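Alkaline serine protease (Pseudoalteromonas sp., PDB 1V6C) is an alkaline serine protease that probably hydrolyses peptide bonds in proteins by a subtilisin-like mechanism. Local coordinates at residues 151-156 with 172-177; 163-168 with 192-197. One frame throughout, in Å; residues are numbered along the deposited sequence.

Contact 1 lies in the core and contact 2 at the surface; their segments interleave along the chain, and strands 174-180 and 196-201 are neighbours in one sheet. In contact 1, 151-156 and 172-177 are neighbouring parallel strands, joined by regular backbone bonds and aliphatic side chains under helices. Contact 2 sets the loop 163-168, which runs between those two strands, against 192-197, which leads into strand 196-201. There the chemistry turns to side chains: a tyrosine-aspartate hydrogen bond, a serine over a tyrosine ring, a bound sulfate. The two contacts share a calcium ion, bound by V174 O from the first and Q195 OE1 from the second, and the water also on that ion.

Contact 1: residues 151-156 with 172-177; sequences VLLIAA and DSVMSV. With CA (calcium ion), chain E.
L153 and M175 start the run of backbone bonds that zips 151-156 to 172-177. M175 N gives a nearly straight bond to L153 O at 2.9 Å, arriving tilted from the carbonyl plane; A155 N then bonds to M175 O, and V177 N to A155 O, the regular parallel pattern. Ahead of the first bond a water links the segments, accepting from L153 N and donating to S173 O.

The side chains sort onto the two faces of the sheet. On one, I154 and M175 run side by side, I154 CG1 lying 4.0 Å from M175 SD, while I154 CG2 meets V177 CG2 at 3.6 Å. The first torsion of I154 (chi1 -60°) explains this double use: it sets CG2 anti to the backbone N and leaves CG1 for the thioether. An alanine here would lose both branches, and is likely to open a gap beside M175 SD and V177 CG2. On the other face V174 straddles two neighbours, CG2 against L153 CB at 3.8 Å and CG1 against A155 CB at 3.7 Å. Helix 368-385 packs on the I154 face through V177 and A156, and helix 137-148 on the L153 face.

V174 O faces away from these bonds and binds the calcium ion at 2.2 Å; A169 O, Y171 O and Q195 OE1 bind it too. A second water, also on the metal, accepts from S176 N at 3.1 Å.

A156, at the end of its strand, touches the bound phenylmethanesulfonic acid. The chemistry thus divides the work: three cross-strand bonds, with those of L152, I154 and A156 to N124, V126 and M128, pair the main chain; water takes L153 N, S173 O and S176 N, calcium takes V174 O, and mostly apolar side chains line both faces.

Contact 2: residues 163-168 with 192-197; sequences SSYSYP and YTDQVE. With CA (calcium ion), chain E; SO4 (sulfate ion), chain F.
Y192 lays one face of its ring under S163, whose CB stands 4.0 Å from the ring centroid in a CH-pi contact, 27° off the normal. S163 CA also points a C-H at Y192 O, 3.1 Å away. Beside this pair sits a sulfate, probably from the crystallisation liquor: S163 OG bonds to its O4 at 2.9 Å, and S163 N reaches both O3 and O4.

Further along, Y165 swings its ring across 192-197. Its hydroxyl donates to D194 OD1 at 2.7 Å, meeting the carboxylate on the syn side but 34° out of its plane. D194 OD1 lies at the edge of the tyrosine ring, close to the ring plane. From the same ring CE1 touches T193 CB at 3.7 Å and lies near Q195 CG. T193 CG2 is pressed toward the carbonyls of S163 and S164, because chi1 of 74° turns OG1 the other way, into its own segment. There OG1 accepts from Q195 N and V196 N, making an ST turn and ST motif that fix the bend.

Q195, bent at chi2, carries OE1 to the calcium ion at 2.4 Å, while its NE2 bonds to D172 OD1. A water on the metal donates to Q195 O and to E197 OE1, whose carboxylate also forms a salt bridge with R395.

From this loop contact the 192-197 side thus carries on to the calcium through Q195. The ion sits near the N-terminal ends of strands 174-180 and 196-201, in the parallel part of the sheet, and with the main-chain carbonyls of A169, Y171 and V174 among its ligands the site resembles the second, weaker cation site of subtilisins.

Contact 1: residues 151-156 with 172-177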
ATOM      1  N   VAL A 151     -19.764  14.887  -4.653  1.00 14.46           N
ATOM      2  CA  VAL A 151     -18.943  13.999  -3.829  1.00 14.39           C
ATOM      3  C   VAL A 151     -18.008  13.158  -4.694  1.00 14.33           C
ATOM      4  O   VAL A 151     -18.459  12.439  -5.583  1.00 14.09           O
ATOM      5  CB  VAL A 151     -19.815  13.043  -2.991  1.00 13.89           C
ATOM      6  CG1 VAL A 151     -18.927  12.131  -2.142  1.00 11.01           C
ATOM      7  CG2 VAL A 151     -20.758  13.842  -2.115  1.00 13.77           C
ATOM      8  N   LEU A 152     -16.708  13.251  -4.427  1.00 13.84           N
ATOM      9  CA  LEU A 152     -15.717  12.492  -5.187  1.00 13.57           C
ATOM     10  C   LEU A 152     -15.624  11.066  -4.646  1.00 13.62           C
ATOM     11  O   LEU A 152     -15.342  10.856  -3.467  1.00 12.91           O
ATOM     12  CB  LEU A 152     -14.348  13.173  -5.096  1.00 13.64           C
ATOM     13  CG  LEU A 152     -13.211  12.572  -5.926  1.00 12.54           C
ATOM     14  CD1 LEU A 152     -13.532  12.687  -7.413  1.00 14.42           C
ATOM     15  CD2 LEU A 152     -11.918  13.299  -5.607  1.00 12.30           C
ATOM     16  N   LEU A 153     -15.862  10.091  -5.521  1.00 12.34           N
ATOM     17  CA  LEU A 153     -15.828   8.680  -5.143  1.00 12.62           C
ATOM     18  C   LEU A 153     -14.597   8.007  -5.736  1.00 11.72           C
ATOM     19  O   LEU A 153     -14.323   8.137  -6.929  1.00 13.71           O
ATOM     20  CB  LEU A 153     -17.093   7.980  -5.647  1.00 10.50           C
ATOM     21  CG  LEU A 153     -18.407   8.686  -5.298  1.00 11.60           C
ATOM     22  CD1 LEU A 153     -19.569   7.960  -5.964  1.00 10.97           C
ATOM     23  CD2 LEU A 153     -18.583   8.725  -3.776  1.00 10.63           C
ATOM     24  N   ILE A 154     -13.865   7.276  -4.902  1.00 11.30           N
ATOM     25  CA  ILE A 154     -12.648   6.605  -5.341  1.00 11.03           C
ATOM     26  C   ILE A 154     -12.602   5.184  -4.776  1.00 11.05           C
ATOM     27  O   ILE A 154     -12.861   4.972  -3.592  1.00 10.16           O
ATOM     28  CB  ILE A 154     -11.407   7.407  -4.878  1.00 11.23           C
ATOM     29  CG1 ILE A 154     -11.451   8.811  -5.494  1.00 12.07           C
ATOM     30  CG2 ILE A 154     -10.130   6.690  -5.273  1.00 10.61           C
ATOM     31  CD1 ILE A 154     -10.399   9.766  -4.950  1.00 12.49           C
ATOM     32  N   ALA A 155     -12.276   4.214  -5.624  1.00 11.26           N
ATOM     33  CA  ALA A 155     -12.226   2.821  -5.192  1.00  9.98           C
ATOM     34  C   ALA A 155     -11.120   2.012  -5.861  1.00 11.06           C
ATOM     35  O   ALA A 155     -10.582   2.404  -6.900  1.00  9.86           O
ATOM     36  CB  ALA A 155     -13.580   2.159  -5.438  1.00 10.20           C
ATOM     37  N   ALA A 156     -10.798   0.871  -5.256  1.00 10.03           N
ATOM     38  CA  ALA A 156      -9.747  -0.022  -5.744  1.00 11.18           C
ATOM     39  C   ALA A 156     -10.213  -0.916  -6.893  1.00 11.42           C
ATOM     40  O   ALA A 156     -11.319  -1.450  -6.860  1.00 10.37           O
ATOM     41  CB  ALA A 156      -9.238  -0.883  -4.595  1.00 11.99           C
ATOM     42  N   ASP A 172     -19.107   4.414 -13.590  1.00 12.07           N
ATOM     43  CA  ASP A 172     -18.549   5.643 -14.155  1.00 14.01           C
ATOM     44  C   ASP A 172     -18.415   6.799 -13.164  1.00 13.79           C
ATOM     45  O   ASP A 172     -17.628   7.720 -13.381  1.00 13.28           O
ATOM     46  CB  ASP A 172     -19.383   6.104 -15.352  1.00 17.79           C
ATOM     47  CG  ASP A 172     -19.220   5.196 -16.556  1.00 20.48           C
ATOM     48  OD1 ASP A 172     -18.065   4.953 -16.961  1.00 22.30           O
ATOM     49  OD2 ASP A 172     -20.242   4.734 -17.098  1.00 25.54           O
ATOM     50  N   SER A 173     -19.176   6.745 -12.078  1.00 13.21           N
ATOM     51  CA  SER A 173     -19.149   7.799 -11.068  1.00 12.64           C
ATOM     52  C   SER A 173     -18.004   7.638 -10.073  1.00 12.49           C
ATOM     53  O   SER A 173     -17.832   8.470  -9.180  1.00 11.23           O
ATOM     54  CB  SER A 173     -20.473   7.804 -10.304  1.00 13.10           C
ATOM     55  OG  SER A 173     -20.713   6.537  -9.713  1.00 11.87           O
ATOM     56  N   VAL A 174     -17.218   6.581 -10.239  1.00 11.26           N
ATOM     57  CA  VAL A 174     -16.118   6.279  -9.321  1.00 11.13           C
ATOM     58  C   VAL A 174     -14.768   6.142 -10.013  1.00 11.68           C
ATOM     59  O   VAL A 174     -14.682   5.595 -11.109  1.00 10.93           O
ATOM     60  CB  VAL A 174     -16.397   4.953  -8.577  1.00 10.83           C
ATOM     61  CG1 VAL A 174     -15.286   4.661  -7.581  1.00 11.32           C
ATOM     62  CG2 VAL A 174     -17.754   5.010  -7.893  1.00 11.13           C
ATOM     63  N   MET A 175     -13.708   6.630  -9.372  1.00 10.62           N
ATOM     64  CA  MET A 175     -12.370   6.501  -9.943  1.00 10.75           C
ATOM     65  C   MET A 175     -11.825   5.102  -9.630  1.00 11.53           C
ATOM     66  O   MET A 175     -11.708   4.724  -8.465  1.00 11.93           O
ATOM     67  CB  MET A 175     -11.414   7.540  -9.348  1.00 11.94           C
ATOM     68  CG  MET A 175     -11.732   8.983  -9.683  1.00 11.91           C
ATOM     69  SD  MET A 175     -10.395  10.072  -9.122  1.00 14.64           S
ATOM     70  CE  MET A 175      -9.339  10.059 -10.541  1.00 12.17           C
ATOM     71  N   SER A 176     -11.495   4.339 -10.667  1.00 10.31           N
ATOM     72  CA  SER A 176     -10.943   3.000 -10.480  1.00 10.51           C
ATOM     73  C   SER A 176      -9.427   3.145 -10.362  1.00 10.97           C
ATOM     74  O   SER A 176      -8.770   3.595 -11.302  1.00 10.69           O
ATOM     75  CB  SER A 176     -11.293   2.111 -11.675  1.00  9.10           C
ATOM     76  OG  SER A 176     -10.745   0.816 -11.518  1.00  8.97           O
ATOM     77  N   VAL A 177      -8.879   2.757  -9.214  1.00 10.41           N
ATOM     78  CA  VAL A 177      -7.444   2.881  -8.953  1.00  9.29           C
ATOM     79  C   VAL A 177      -6.625   1.600  -9.105  1.00  9.53           C
ATOM     80  O   VAL A 177      -6.949   0.570  -8.510  1.00  8.52           O
ATOM     81  CB  VAL A 177      -7.210   3.446  -7.530  1.00 10.16           C
ATOM     82  CG1 VAL A 177      -5.718   3.610  -7.261  1.00 10.05           C
ATOM     83  CG2 VAL A 177      -7.931   4.774  -7.382  1.00  9.25           C
TER
HETATM   84 CA    CA E 505     -15.059   3.915 -12.535  1.00 22.31          CA
HETATM   85  O   HOH W   1     -15.682  10.150  -8.382  1.00 13.50           O
HETATM   86  O   HOH W   2     -12.994   4.708 -13.369  1.00 13.27           O

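Contact 2: residues 163-168 with 192-197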
ATOM      1  N   SER A 163      -9.044  -9.258 -16.049  1.00  9.66           N
ATOM      2  CA  SER A 163      -9.739  -8.085 -16.575  1.00 10.05           C
ATOM      3  C   SER A 163     -11.141  -7.891 -16.015  1.00 10.05           C
ATOM      4  O   SER A 163     -11.914  -7.089 -16.544  1.00  8.92           O
ATOM      5  CB  SER A 163      -9.828  -8.166 -18.104  1.00 11.80           C
ATOM      6  OG  SER A 163     -10.842  -9.075 -18.506  1.00 11.43           O
ATOM      7  N   SER A 164     -11.475  -8.603 -14.944  1.00  9.49           N
ATOM      8  CA  SER A 164     -12.811  -8.479 -14.378  1.00 10.11           C
ATOM      9  C   SER A 164     -13.065  -7.112 -13.764  1.00 10.07           C
ATOM     10  O   SER A 164     -12.142  -6.432 -13.293  1.00  9.80           O
ATOM     11  CB  SER A 164     -13.060  -9.565 -13.326  1.00 12.28           C
ATOM     12  OG  SER A 164     -12.222  -9.384 -12.198  1.00 13.13           O
ATOM     13  N   TYR A 165     -14.329  -6.708 -13.783  1.00  9.03           N
ATOM     14  CA  TYR A 165     -14.730  -5.436 -13.210  1.00  9.64           C
ATOM     15  C   TYR A 165     -15.043  -5.603 -11.734  1.00 10.65           C
ATOM     16  O   TYR A 165     -15.808  -6.489 -11.349  1.00 12.19           O
ATOM     17  CB  TYR A 165     -15.985  -4.899 -13.898  1.00  9.30           C
ATOM     18  CG  TYR A 165     -15.782  -4.454 -15.322  1.00  9.06           C
ATOM     19  CD1 TYR A 165     -15.001  -3.339 -15.621  1.00  9.96           C
ATOM     20  CD2 TYR A 165     -16.398  -5.131 -16.373  1.00 10.23           C
ATOM     21  CE1 TYR A 165     -14.842  -2.902 -16.932  1.00  9.57           C
ATOM     22  CE2 TYR A 165     -16.244  -4.708 -17.683  1.00  8.55           C
ATOM     23  CZ  TYR A 165     -15.469  -3.592 -17.958  1.00 10.83           C
ATOM     24  OH  TYR A 165     -15.339  -3.152 -19.256  1.00 12.53           O
ATOM     25  N   SER A 166     -14.437  -4.761 -10.907  1.00 10.27           N
ATOM     26  CA  SER A 166     -14.717  -4.782  -9.483  1.00 10.86           C
ATOM     27  C   SER A 166     -15.559  -3.536  -9.239  1.00  9.97           C
ATOM     28  O   SER A 166     -15.271  -2.473  -9.787  1.00 10.05           O
ATOM     29  CB  SER A 166     -13.424  -4.712  -8.668  1.00 13.12           C
ATOM     30  OG  SER A 166     -13.706  -4.734  -7.278  1.00 18.57           O
ATOM     31  N   TYR A 167     -16.613  -3.673  -8.443  1.00  9.03           N
ATOM     32  CA  TYR A 167     -17.489  -2.549  -8.133  1.00 10.37           C
ATOM     33  C   TYR A 167     -17.329  -2.227  -6.653  1.00 10.50           C
ATOM     34  O   TYR A 167     -17.105  -3.125  -5.843  1.00 10.98           O
ATOM     35  CB  TYR A 167     -18.935  -2.921  -8.478  1.00  9.78           C
ATOM     36  CG  TYR A 167     -19.105  -3.174  -9.963  1.00  9.08           C
ATOM     37  CD1 TYR A 167     -19.391  -2.127 -10.840  1.00 10.85           C
ATOM     38  CD2 TYR A 167     -18.892  -4.443 -10.502  1.00 10.57           C
ATOM     39  CE1 TYR A 167     -19.453  -2.337 -12.227  1.00  9.07           C
ATOM     40  CE2 TYR A 167     -18.953  -4.662 -11.890  1.00 10.69           C
ATOM     41  CZ  TYR A 167     -19.231  -3.603 -12.741  1.00 12.32           C
ATOM     42  OH  TYR A 167     -19.260  -3.805 -14.112  1.00 12.14           O
ATOM     43  N   PRO A 168     -17.509  -0.955  -6.268  1.00 10.55           N
ATOM     44  CA  PRO A 168     -17.860   0.239  -7.049  1.00 10.27           C
ATOM     45  C   PRO A 168     -16.852   0.869  -8.022  1.00  9.90           C
ATOM     46  O   PRO A 168     -17.223   1.753  -8.795  1.00 10.63           O
ATOM     47  CB  PRO A 168     -18.281   1.222  -5.965  1.00 10.35           C
ATOM     48  CG  PRO A 168     -17.290   0.919  -4.882  1.00 11.07           C
ATOM     49  CD  PRO A 168     -17.288  -0.598  -4.851  1.00 11.77           C
ATOM     50  N   TYR A 192      -6.906  -5.205 -14.720  1.00 10.30           N
ATOM     51  CA  TYR A 192      -6.832  -4.259 -15.824  1.00 12.11           C
ATOM     52  C   TYR A 192      -8.159  -4.203 -16.576  1.00 11.80           C
ATOM     53  O   TYR A 192      -8.638  -5.215 -17.087  1.00 11.77           O
ATOM     54  CB  TYR A 192      -5.698  -4.657 -16.776  1.00 12.95           C
ATOM     55  CG  TYR A 192      -5.782  -6.081 -17.285  1.00 15.01           C
ATOM     56  CD1 TYR A 192      -5.403  -7.155 -16.479  1.00 15.37           C
ATOM     57  CD2 TYR A 192      -6.258  -6.354 -18.566  1.00 16.09           C
ATOM     58  CE1 TYR A 192      -5.499  -8.471 -16.939  1.00 18.43           C
ATOM     59  CE2 TYR A 192      -6.359  -7.661 -19.033  1.00 19.02           C
ATOM     60  CZ  TYR A 192      -5.978  -8.713 -18.216  1.00 18.74           C
ATOM     61  OH  TYR A 192      -6.081 -10.005 -18.680  1.00 25.11           O
ATOM     62  N   THR A 193      -8.757  -3.018 -16.625  1.00 10.95           N
ATOM     63  CA  THR A 193     -10.035  -2.833 -17.303  1.00 11.20           C
ATOM     64  C   THR A 193     -10.071  -1.481 -17.994  1.00 12.58           C
ATOM     65  O   THR A 193      -9.179  -0.650 -17.803  1.00 11.01           O
ATOM     66  CB  THR A 193     -11.211  -2.857 -16.308  1.00 10.79           C
ATOM     67  OG1 THR A 193     -11.223  -1.629 -15.564  1.00 10.57           O
ATOM     68  CG2 THR A 193     -11.077  -4.023 -15.339  1.00  9.80           C
ATOM     69  N   ASP A 194     -11.112  -1.250 -18.787  1.00 11.32           N
ATOM     70  CA  ASP A 194     -11.228   0.028 -19.460  1.00 13.54           C
ATOM     71  C   ASP A 194     -11.771   1.081 -18.500  1.00 13.61           C
ATOM     72  O   ASP A 194     -11.984   2.228 -18.882  1.00 14.29           O
ATOM     73  CB  ASP A 194     -12.096  -0.079 -20.728  1.00 14.60           C
ATOM     74  CG  ASP A 194     -13.473  -0.659 -20.469  1.00 16.52           C
ATOM     75  OD1 ASP A 194     -13.824  -0.928 -19.301  1.00 14.12           O
ATOM     76  OD2 ASP A 194     -14.211  -0.841 -21.461  1.00 17.90           O
ATOM     77  N   GLN A 195     -11.986   0.679 -17.247  1.00 13.39           N
ATOM     78  CA  GLN A 195     -12.454   1.599 -16.215  1.00 12.74           C
ATOM     79  C   GLN A 195     -11.248   2.122 -15.427  1.00 12.51           C
ATOM     80  O   GLN A 195     -11.296   3.228 -14.894  1.00 11.85           O
ATOM     81  CB  GLN A 195     -13.425   0.907 -15.252  1.00 13.31           C
ATOM     82  CG  GLN A 195     -14.881   0.844 -15.718  1.00 13.43           C
ATOM     83  CD  GLN A 195     -15.585   2.198 -15.687  1.00 15.09           C
ATOM     84  OE1 GLN A 195     -15.395   2.991 -14.766  1.00 12.37           O
ATOM     85  NE2 GLN A 195     -16.426   2.451 -16.685  1.00 13.50           N
ATOM     86  N   VAL A 196     -10.175   1.331 -15.349  1.00 12.47           N
ATOM     87  CA  VAL A 196      -8.974   1.767 -14.624  1.00 11.95           C
ATOM     88  C   VAL A 196      -8.685   3.194 -15.077  1.00 13.33           C
ATOM     89  O   VAL A 196      -8.511   3.469 -16.270  1.00 11.65           O
ATOM     90  CB  VAL A 196      -7.763   0.848 -14.908  1.00 12.30           C
ATOM     91  CG1 VAL A 196      -6.503   1.431 -14.275  1.00 12.09           C
ATOM     92  CG2 VAL A 196      -8.023  -0.536 -14.325  1.00 11.71           C
ATOM     93  N   GLU A 197      -8.630   4.101 -14.111  1.00 11.63           N
ATOM     94  CA  GLU A 197      -8.465   5.518 -14.399  1.00 12.64           C
ATOM     95  C   GLU A 197      -7.140   6.150 -14.006  1.00 12.12           C
ATOM     96  O   GLU A 197      -6.655   7.062 -14.678  1.00 11.87           O
ATOM     97  CB  GLU A 197      -9.603   6.262 -13.705  1.00 13.82           C
ATOM     98  CG  GLU A 197      -9.975   7.599 -14.296  1.00 17.54           C
ATOM     99  CD  GLU A 197     -11.303   8.089 -13.758  1.00 17.97           C
ATOM    100  OE1 GLU A 197     -12.252   7.276 -13.707  1.00 18.60           O
ATOM    101  OE2 GLU A 197     -11.406   9.277 -13.392  1.00 18.58           O
TER
HETATM  102 CA    CA E 505     -15.059   3.915 -12.535  1.00 22.31          CA
HETATM  103  S   SO4 F 510      -9.887 -12.404 -18.087  1.00 24.76           S
HETATM  104  O1  SO4 F 510     -10.574 -12.787 -19.333  1.00 24.72           O
HETATM  105  O2  SO4 F 510      -9.391 -13.614 -17.414  1.00 28.70           O
HETATM  106  O3  SO4 F 510      -8.743 -11.527 -18.415  1.00 30.07           O
HETATM  107  O4  SO4 F 510     -10.818 -11.677 -17.207  1.00 26.06           O
HETATM  108  O   HOH W   2     -12.994   4.708 -13.369  1.00 13.27           O